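Local coordinates for protein naphthalene dioxygenase large subunit (Rhodococcus sp., PDB 2B1X) that forms the large subunit of a Rieske non-haem iron dioxygenase, carrying an Fe2/S2 cluster and a separate iron(III) ion, at residues A186-V191 and F339-K344. Residues are numbered along the deposited sequence; the frame is centred on the assembly and turned at random.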
loop_
_atom_site.group_PDB
_atom_site.type_symbol
_atom_site.label_atom_id
_atom_site.label_comp_id
_atom_site.label_asym_id
_atom_site.label_seq_id
_atom_site.Cartn_x
_atom_site.Cartn_y
_atom_site.Cartn_z
ATOM N N ALA A 186 44.729 12.454 7.540
ATOM C CA ALA A 186 43.503 12.960 8.163
ATOM C C ALA A 186 42.313 12.007 7.982
ATOM O O ALA A 186 41.334 12.115 8.712
ATOM C CB ALA A 186 43.173 14.359 7.635
ATOM N N GLY A 187 42.408 11.087 7.018
ATOM C CA GLY A 187 41.353 10.115 6.794
ATOM C C GLY A 187 40.270 10.575 5.831
ATOM O O GLY A 187 40.315 11.678 5.279
ATOM N N LEU A 188 39.302 9.691 5.626
ATOM C CA LEU A 188 38.134 9.907 4.782
ATOM C C LEU A 188 37.047 10.676 5.516
ATOM O O LEU A 188 36.916 10.575 6.749
ATOM C CB LEU A 188 37.552 8.540 4.417
ATOM C CG LEU A 188 37.679 7.901 3.036
ATOM C CD1 LEU A 188 38.636 8.583 2.070
ATOM C CD2 LEU A 188 37.987 6.419 3.192
ATOM N N GLN A 189 36.267 11.446 4.762
ATOM C CA GLN A 189 35.042 12.042 5.289
ATOM C C GLN A 189 33.857 11.676 4.415
ATOM O O GLN A 189 33.947 11.740 3.194
ATOM C CB GLN A 189 35.151 13.556 5.421
ATOM C CG GLN A 189 35.317 14.313 4.119
ATOM C CD GLN A 189 35.515 15.831 4.324
ATOM O OE1 GLN A 189 35.861 16.548 3.372
ATOM N NE2 GLN A 189 35.294 16.316 5.555
ATOM N N VAL A 190 32.759 11.266 5.045
ATOM C CA VAL A 190 31.479 11.165 4.347
ATOM C C VAL A 190 31.064 12.609 4.097
ATOM O O VAL A 190 31.125 13.432 5.004
ATOM C CB VAL A 190 30.384 10.462 5.234
ATOM C CG1 VAL A 190 28.965 10.721 4.701
ATOM C CG2 VAL A 190 30.653 8.992 5.340
ATOM N N VAL A 191 30.641 12.921 2.879
ATOM C CA VAL A 191 30.168 14.277 2.605
ATOM C C VAL A 191 28.671 14.375 2.725
ATOM O O VAL A 191 27.943 13.718 2.001
ATOM C CB VAL A 191 30.631 14.818 1.226
ATOM C CG1 VAL A 191 30.129 16.238 1.030
ATOM C CG2 VAL A 191 32.122 14.814 1.153
ATOM N N PHE A 339 26.660 6.391 0.211
ATOM C CA PHE A 339 27.533 7.411 0.814
ATOM C C PHE A 339 28.608 7.806 -0.181
ATOM O O PHE A 339 29.156 6.949 -0.878
ATOM C CB PHE A 339 28.226 6.824 2.051
ATOM C CG PHE A 339 27.294 6.349 3.148
ATOM C CD1 PHE A 339 26.673 5.096 3.090
ATOM C CD2 PHE A 339 27.099 7.143 4.295
ATOM C CE1 PHE A 339 25.830 4.643 4.138
ATOM C CE2 PHE A 339 26.306 6.714 5.354
ATOM C CZ PHE A 339 25.641 5.460 5.285
ATOM N N PHE A 340 28.908 9.096 -0.263
ATOM C CA PHE A 340 30.078 9.567 -1.012
ATOM C C PHE A 340 31.159 9.953 -0.014
ATOM O O PHE A 340 30.880 10.666 0.960
ATOM C CB PHE A 340 29.710 10.766 -1.899
ATOM C CG PHE A 340 30.913 11.505 -2.462
ATOM C CD1 PHE A 340 31.638 10.964 -3.526
ATOM C CD2 PHE A 340 31.330 12.696 -1.903
ATOM C CE1 PHE A 340 32.755 11.620 -4.054
ATOM C CE2 PHE A 340 32.472 13.382 -2.414
ATOM C CZ PHE A 340 33.178 12.832 -3.494
ATOM N N LEU A 341 32.397 9.486 -0.248
ATOM C CA LEU A 341 33.501 9.782 0.660
ATOM C C LEU A 341 34.675 10.362 -0.096
ATOM O O LEU A 341 34.868 10.060 -1.263
ATOM C CB LEU A 341 33.959 8.534 1.418
ATOM C CG LEU A 341 32.950 7.879 2.394
ATOM C CD1 LEU A 341 32.058 6.968 1.669
ATOM C CD2 LEU A 341 33.703 7.121 3.500
ATOM N N VAL A 342 35.454 11.201 0.575
ATOM C CA VAL A 342 36.668 11.783 -0.031
ATOM C C VAL A 342 37.653 12.113 1.100
ATOM O O VAL A 342 37.251 12.352 2.257
ATOM C CB VAL A 342 36.330 13.013 -0.932
ATOM C CG1 VAL A 342 35.793 14.204 -0.103
ATOM C CG2 VAL A 342 37.518 13.425 -1.859
ATOM N N GLU A 343 38.945 12.095 0.773
ATOM C CA GLU A 343 39.987 12.333 1.764
ATOM C C GLU A 343 39.802 13.744 2.291
ATOM O O GLU A 343 39.618 14.667 1.497
ATOM C CB GLU A 343 41.366 12.155 1.113
ATOM C CG GLU A 343 41.784 10.694 0.911
ATOM C CD GLU A 343 41.153 9.981 -0.300
ATOM O OE1 GLU A 343 41.387 8.753 -0.419
ATOM O OE2 GLU A 343 40.431 10.611 -1.134
ATOM N N LYS A 344 39.800 13.900 3.619
ATOM C CA LYS A 344 39.587 15.210 4.249
ATOM C C LYS A 344 40.543 16.285 3.717
ATOM O O LYS A 344 40.152 17.447 3.583
ATOM C CB LYS A 344 39.716 15.135 5.778
ATOM C CG LYS A 344 38.575 14.380 6.493
ATOM C CD LYS A 344 38.854 14.279 7.999
ATOM C CE LYS A 344 37.869 13.331 8.678
ATOM N NZ LYS A 344 38.374 11.898 8.745
HETATM O O HOH W 1 27.325 10.888 1.189
#
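Lys344 lays its aliphatic chain across the backbone of 186-188, CG 3.7 Å from Gln189 CB and CD beside Ala186 O. A bend at the last torsion (chi4 92°) brings NZ between two carbonyls, to donate to Ala186 O at 3.0 Å, tilted modestly from the carbonyl plane, and to Leu188 O at 2.8 Å, from well above that second carbonyl's plane. The backbone N of Lys344 gives Gly187 O an almost straight bond (177°), so main chain and side chain grip three successive carbonyls. NZ lies 4.0 Å from Gly187 CA, where the backbone (phi 89°) would press a side chain against the preceding carbonyl.

From here the segments run as antiparallel strands, pairing 333-343 with 188-199, the outermost strand within this chain of the large sheet in the catalytic domain of a ring-hydroxylating dioxygenase. Gln189 and Val342 form the hydrogen-bonded pair, bonded in both directions, and Val191 N continues the ladder to Phe340 O. Beyond it a water bridges Val191 O and Phe340 N.

On one face, Val190 CG2 rests on Leu341 CG at 3.9 Å, while its CG1 meets the Phe339 ring edge at CD2; His51 packs over Val190 and Leu341. On the other, Val191 CG2 touches Phe340 CD2 at the ring edge (3.8 Å) and Val342 CG1; Phe340 and Val342 rest on helix 348-361, whose Lys351 hydrogen-bonds to Gln189 OE1, and Val191 packs on Gly63 of the small subunit. At the non-hydrogen-bonded pair, Leu188 and Glu343 lie side by side, Glu343 CD 3.7 Å from Leu188 CD1, with OE1 salt-bridged to Arg183.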